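Side-chain contacts in FAD-dependent oxidoreductase (Actinomadura kijaniata, PDB 3M9V), which probably catalyses a flavin-dependent oxidation of a dTDP-linked amino sugar during the biosynthesis of D-kijanose: residues G161-S166 against D237-R242; T153-D158 against R195-V200. All blocks are in the same frame, centred on the assembly; numbering follows the deposited sequence.

Contact 1: G161-S166 against D237-R242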
loop_
_atom_site.group_PDB
_atom_site.type_symbol
_atom_site.label_atom_id
_atom_site.label_comp_id
_atom_site.label_asym_id
_atom_site.label_seq_id
_atom_site.Cartn_x
_atom_site.Cartn_y
_atom_site.Cartn_z
ATOM N N GLY A 161 -4.074 -13.297 -57.451
ATOM C CA GLY A 161 -4.036 -14.373 -56.469
ATOM C C GLY A 161 -3.124 -14.218 -55.263
ATOM O O GLY A 161 -3.067 -15.124 -54.427
ATOM N N GLY A 162 -2.393 -13.108 -55.164
ATOM C CA GLY A 162 -1.589 -12.843 -53.975
ATOM C C GLY A 162 -2.035 -11.551 -53.311
ATOM O O GLY A 162 -3.177 -11.132 -53.503
ATOM N N TRP A 163 -1.169 -10.909 -52.531
ATOM C CA TRP A 163 -1.575 -9.742 -51.736
ATOM C C TRP A 163 -0.494 -8.663 -51.670
ATOM O O TRP A 163 0.677 -8.898 -51.962
ATOM C CB TRP A 163 -1.824 -10.125 -50.265
ATOM C CG TRP A 163 -2.754 -11.287 -50.064
ATOM C CD1 TRP A 163 -2.429 -12.617 -50.074
ATOM C CD2 TRP A 163 -4.158 -11.212 -49.795
ATOM N NE1 TRP A 163 -3.559 -13.373 -49.849
ATOM C CE2 TRP A 163 -4.630 -12.537 -49.668
ATOM C CE3 TRP A 163 -5.060 -10.152 -49.651
ATOM C CZ2 TRP A 163 -5.970 -12.837 -49.403
ATOM C CZ3 TRP A 163 -6.388 -10.449 -49.402
ATOM C CH2 TRP A 163 -6.827 -11.782 -49.266
ATOM N N LEU A 164 -0.921 -7.487 -51.235
ATOM C CA LEU A 164 -0.033 -6.359 -51.036
ATOM C C LEU A 164 -0.375 -5.862 -49.630
ATOM O O LEU A 164 -1.547 -5.737 -49.254
ATOM C CB LEU A 164 -0.230 -5.246 -52.076
ATOM C CG LEU A 164 0.049 -5.667 -53.529
ATOM C CD1 LEU A 164 -0.509 -4.620 -54.490
ATOM C CD2 LEU A 164 1.552 -5.762 -53.705
ATOM N N LEU A 165 0.674 -5.612 -48.860
ATOM C CA LEU A 165 0.526 -5.324 -47.437
ATOM C C LEU A 165 0.970 -3.878 -47.264
ATOM O O LEU A 165 2.093 -3.519 -47.653
ATOM C CB LEU A 165 1.402 -6.276 -46.615
ATOM C CG LEU A 165 1.537 -6.004 -45.110
ATOM C CD1 LEU A 165 0.177 -6.147 -44.397
ATOM C CD2 LEU A 165 2.568 -6.952 -44.515
ATOM N N SER A 166 0.111 -3.038 -46.696
ATOM C CA SER A 166 0.552 -1.698 -46.320
ATOM C C SER A 166 0.193 -1.341 -44.881
ATOM O O SER A 166 -0.870 -1.711 -44.377
ATOM C CB SER A 166 -0.052 -0.646 -47.254
ATOM O OG SER A 166 0.536 -0.707 -48.542
ATOM N N ASP A 237 0.436 -18.254 -50.028
ATOM C CA ASP A 237 0.767 -19.300 -49.071
ATOM C C ASP A 237 1.679 -18.788 -47.959
ATOM O O ASP A 237 2.321 -19.565 -47.250
ATOM C CB ASP A 237 1.430 -20.461 -49.810
ATOM C CG ASP A 237 2.768 -20.076 -50.422
ATOM O OD1 ASP A 237 3.188 -18.897 -50.362
ATOM O OD2 ASP A 237 3.411 -20.985 -50.986
ATOM N N HIS A 238 1.787 -17.469 -47.856
ATOM C CA HIS A 238 2.499 -16.855 -46.737
ATOM C C HIS A 238 1.552 -16.040 -45.864
ATOM O O HIS A 238 1.965 -15.142 -45.123
ATOM C CB HIS A 238 3.621 -15.966 -47.249
ATOM C CG HIS A 238 4.787 -16.754 -47.737
ATOM N ND1 HIS A 238 6.007 -16.186 -48.017
ATOM C CD2 HIS A 238 4.914 -18.076 -47.982
ATOM C CE1 HIS A 238 6.844 -17.129 -48.410
ATOM N NE2 HIS A 238 6.207 -18.287 -48.393
ATOM N N VAL A 239 0.276 -16.389 -45.982
ATOM C CA VAL A 239 -0.790 -15.701 -45.267
ATOM C C VAL A 239 -1.647 -16.710 -44.505
ATOM O O VAL A 239 -2.235 -17.593 -45.139
ATOM C CB VAL A 239 -1.662 -14.920 -46.252
ATOM C CG1 VAL A 239 -2.807 -14.262 -45.508
ATOM C CG2 VAL A 239 -0.792 -13.866 -46.937
ATOM N N LEU A 240 -1.694 -16.603 -43.174
ATOM C CA LEU A 240 -2.674 -17.353 -42.388
ATOM C C LEU A 240 -3.939 -16.515 -42.182
ATOM O O LEU A 240 -3.947 -15.595 -41.369
ATOM C CB LEU A 240 -2.077 -17.765 -41.040
ATOM C CG LEU A 240 -0.647 -18.319 -40.932
ATOM C CD1 LEU A 240 -0.024 -17.812 -39.639
ATOM C CD2 LEU A 240 -0.537 -19.836 -40.950
ATOM N N MET A 241 -5.008 -16.795 -42.917
ATOM C CA MET A 241 -6.277 -16.103 -42.723
ATOM C C MET A 241 -6.934 -16.454 -41.392
ATOM O O MET A 241 -7.148 -17.624 -41.104
ATOM C CB MET A 241 -7.246 -16.506 -43.837
ATOM C CG MET A 241 -6.773 -16.112 -45.221
ATOM S SD MET A 241 -6.978 -14.337 -45.503
ATOM C CE MET A 241 -8.660 -14.161 -44.904
ATOM N N ARG A 242 -7.274 -15.479 -40.561
ATOM C CA ARG A 242 -7.999 -15.804 -39.331
ATOM C C ARG A 242 -9.493 -15.584 -39.580
ATOM O O ARG A 242 -9.978 -15.864 -40.676
ATOM C CB ARG A 242 -7.500 -14.941 -38.170
ATOM C CG ARG A 242 -5.996 -14.965 -37.964
ATOM C CD ARG A 242 -5.434 -16.374 -37.910
ATOM N NE ARG A 242 -4.009 -16.317 -37.570
ATOM C CZ ARG A 242 -3.213 -17.356 -37.323
ATOM N NH1 ARG A 242 -3.664 -18.599 -37.371
ATOM N NH2 ARG A 242 -1.936 -17.158 -37.027
#

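Contact 2: T153-D158 against R195-V200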
loop_
_atom_site.group_PDB
_atom_site.type_symbol
_atom_site.label_atom_id
_atom_site.label_comp_id
_atom_site.label_asym_id
_atom_site.label_seq_id
_atom_site.Cartn_x
_atom_site.Cartn_y
_atom_site.Cartn_z
ATOM N N THR A 153 -3.089 -1.476 -40.652
ATOM C CA THR A 153 -2.291 -2.336 -41.515
ATOM C C THR A 153 -3.248 -3.264 -42.255
ATOM O O THR A 153 -3.958 -4.052 -41.632
ATOM C CB THR A 153 -1.269 -3.142 -40.697
ATOM O OG1 THR A 153 -0.319 -2.235 -40.131
ATOM C CG2 THR A 153 -0.538 -4.157 -41.579
ATOM N N THR A 154 -3.257 -3.186 -43.584
ATOM C CA THR A 154 -4.283 -3.869 -44.378
ATOM C C THR A 154 -3.657 -4.692 -45.501
ATOM O O THR A 154 -2.625 -4.322 -46.061
ATOM C CB THR A 154 -5.276 -2.843 -44.983
ATOM O OG1 THR A 154 -4.531 -1.875 -45.720
ATOM C CG2 THR A 154 -5.894 -2.004 -43.896
ATOM N N LEU A 155 -4.268 -5.827 -45.802
ATOM C CA LEU A 155 -3.829 -6.669 -46.900
ATOM C C LEU A 155 -4.823 -6.489 -48.046
ATOM O O LEU A 155 -6.035 -6.576 -47.852
ATOM C CB LEU A 155 -3.852 -8.146 -46.506
ATOM C CG LEU A 155 -2.673 -9.015 -46.069
ATOM C CD1 LEU A 155 -3.169 -10.455 -46.010
ATOM C CD2 LEU A 155 -1.455 -8.908 -46.983
ATOM N N ARG A 156 -4.305 -6.249 -49.242
ATOM C CA ARG A 156 -5.126 -5.928 -50.408
ATOM C C ARG A 156 -4.792 -6.975 -51.474
ATOM O O ARG A 156 -3.627 -7.322 -51.683
ATOM C CB ARG A 156 -4.617 -4.580 -50.921
ATOM C CG ARG A 156 -5.653 -3.556 -51.303
ATOM C CD ARG A 156 -5.000 -2.627 -52.308
ATOM N NE ARG A 156 -3.635 -2.296 -51.913
ATOM C CZ ARG A 156 -2.736 -1.728 -52.713
ATOM N NH1 ARG A 156 -1.526 -1.448 -52.252
ATOM N NH2 ARG A 156 -3.037 -1.438 -53.971
ATOM N N PRO A 157 -5.805 -7.477 -52.196
ATOM C CA PRO A 157 -5.475 -8.560 -53.126
ATOM C C PRO A 157 -4.629 -7.976 -54.257
ATOM O O PRO A 157 -4.808 -6.813 -54.610
ATOM C CB PRO A 157 -6.847 -9.031 -53.612
ATOM C CG PRO A 157 -7.708 -7.798 -53.507
ATOM C CD PRO A 157 -7.196 -7.013 -52.331
ATOM N N ASP A 158 -3.668 -8.711 -54.804
ATOM C CA ASP A 158 -2.868 -8.082 -55.855
ATOM C C ASP A 158 -3.463 -8.239 -57.254
ATOM O O ASP A 158 -2.814 -7.899 -58.230
ATOM C CB ASP A 158 -1.407 -8.545 -55.846
ATOM C CG ASP A 158 -1.243 -10.008 -56.217
ATOM O OD1 ASP A 158 -2.223 -10.695 -56.595
ATOM O OD2 ASP A 158 -0.094 -10.492 -56.126
ATOM N N ARG A 195 -11.549 -9.857 -43.046
ATOM C CA ARG A 195 -11.107 -10.897 -42.126
ATOM C C ARG A 195 -9.738 -10.525 -41.585
ATOM O O ARG A 195 -9.019 -9.724 -42.184
ATOM C CB ARG A 195 -10.963 -12.224 -42.862
ATOM C CG ARG A 195 -11.563 -12.142 -44.244
ATOM C CD ARG A 195 -12.344 -13.406 -44.528
ATOM N NE ARG A 195 -11.538 -14.603 -44.311
ATOM C CZ ARG A 195 -11.801 -15.532 -43.398
ATOM N NH1 ARG A 195 -12.846 -15.422 -42.586
ATOM N NH2 ARG A 195 -10.996 -16.582 -43.311
ATOM N N LEU A 196 -9.401 -11.142 -40.458
ATOM C CA LEU A 196 -8.101 -10.991 -39.834
ATOM C C LEU A 196 -7.202 -12.013 -40.512
ATOM O O LEU A 196 -7.651 -13.110 -40.861
ATOM C CB LEU A 196 -8.204 -11.289 -38.342
ATOM C CG LEU A 196 -9.195 -10.344 -37.662
ATOM C CD1 LEU A 196 -9.746 -10.997 -36.404
ATOM C CD2 LEU A 196 -8.555 -8.990 -37.362
ATOM N N ALA A 197 -5.946 -11.626 -40.709
ATOM C CA ALA A 197 -5.024 -12.446 -41.486
ATOM C C ALA A 197 -3.658 -12.263 -40.845
ATOM O O ALA A 197 -3.338 -11.194 -40.316
ATOM C CB ALA A 197 -4.976 -11.982 -42.932
ATOM N N SER A 198 -2.860 -13.319 -40.885
ATOM C CA SER A 198 -1.486 -13.167 -40.419
ATOM C C SER A 198 -0.498 -13.373 -41.556
ATOM O O SER A 198 0.031 -14.461 -41.726
ATOM C CB SER A 198 -1.235 -14.190 -39.312
ATOM O OG SER A 198 -2.055 -13.858 -38.211
ATOM N N PRO A 199 -0.228 -12.335 -42.349
ATOM C CA PRO A 199 0.797 -12.525 -43.361
ATOM C C PRO A 199 2.176 -12.657 -42.718
ATOM O O PRO A 199 2.434 -12.032 -41.686
ATOM C CB PRO A 199 0.705 -11.246 -44.189
ATOM C CG PRO A 199 0.090 -10.239 -43.329
ATOM C CD PRO A 199 -0.809 -10.981 -42.375
ATOM N N VAL A 200 3.064 -13.452 -43.308
ATOM C CA VAL A 200 4.443 -13.498 -42.836
ATOM C C VAL A 200 5.303 -12.771 -43.872
ATOM O O VAL A 200 5.354 -13.223 -45.017
ATOM C CB VAL A 200 4.915 -14.966 -42.691
ATOM C CG1 VAL A 200 6.396 -15.021 -42.367
ATOM C CG2 VAL A 200 4.122 -15.692 -41.611
#

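Contact 1: G161-S166 against D237-R242
Trp163, at the start of strand 163-172, meets Val239 and Met241 of the short strand 239-241 within the beta-sheet domain of the acyl-CoA dehydrogenase fold. The two strands are not direct partners: Trp163 pairs through its backbone with Ile234, whereas strand 239-241 pairs with strand 196-202. Their separation agrees with this, the CA atoms of Trp163 and Val239 being 8.8 Å apart, so side chains alone span the gap.

The indole presents its pyrrole side to the valine. Trp163 CD1 lies 3.8 Å from Val239 CG2, and Trp163 NE1 lies 4.0 Å from the same methyl, which touches the ring obliquely. The two side chains cross at about a right angle. Trp163 CB points toward strand 239-241, and CG, anti to the carbonyl carbon (chi1 -52°), carries the indole to Val239 CG2. Further round the indole, Trp163 CZ2 is 4.3 Å from Met241 SD. The first two Met241 torsions, both near -60°, fold the chain so that its sulfur comes nearer the indole. Measured to the centroid of the six-membered ring, Met241 SD stands at 5.1 Å and 46° off the normal, an oblique Met-aromatic contact.

Leu155 of strand 154-157 touches both Trp163 and Val239, packing beside the pair. The chemistry is therefore mainly dispersive, with probably a small sulfur-aromatic contribution, and position depends on shape rather than on directional bonds between the segments.

Contact 2: T153-D158 against R195-V200
The CA atoms of Leu155 and Ala197 stand 8.0 Å apart, a spacing too wide for backbone pairing and consistent with strands 154-157 and 196-202 each pairing with strand 180-187, the first parallel and the second antiparallel. This is second-neighbour packing in the mixed sheet of the acyl-CoA dehydrogenase middle domain. Backbone hydrogen bonds of Leu155 with Arg186 and of Arg195 with Thr187 agree with an intervening strand that serves both sides.

One leucine reaches two residues of the far strand. Ala197 and Pro199, two positions apart, both direct their CB atoms toward it, while that of Ser198 points away and its OG bonds to Arg242 NE. The leucine CD1 methyl lies 3.9 Å from Ala197 CB, while the branch carbon CG of Leu155 lies 4.1 Å from Pro199 CG. The leucine's branched end thus meets the CG corner of the proline ring. At a chi1 of -100°, off the staggered values, that end faces both partners.

All three touching residues are buried. Leu165 of strand 163-172 also packs on Leu155, while Pro199 rests on Ala185 of strand 180-187, so the contact belongs to the apolar interior of the domain. Besides meeting Leu155 CG, Pro199 CG also lies 4.2 Å from the Leu155 CD2 methyl.

Contacts 1 and 2 are parts of one apolar cluster, their centres about 5 Å apart. Strands 154-157 and 163-172 are antiparallel neighbours in the sheet, as are strands 196-202 and 239-241, so each contact joins one member of each pair. The latter two are probably linked by a backbone hydrogen bond, Leu240 O lying 2.6 Å from Ser198 N, and Met241 packs on Ala197. The apolar residues that meet in the two contacts stand off from the nucleotide: the side chains of Met241 and Ala197 are about 11 and 10 Å from the bound thymidine-5'-diphosphate. The connection runs through Arg242, which follows strand 239-241, touches the ligand and forms a salt bridge with the dTDP-binding Glu115.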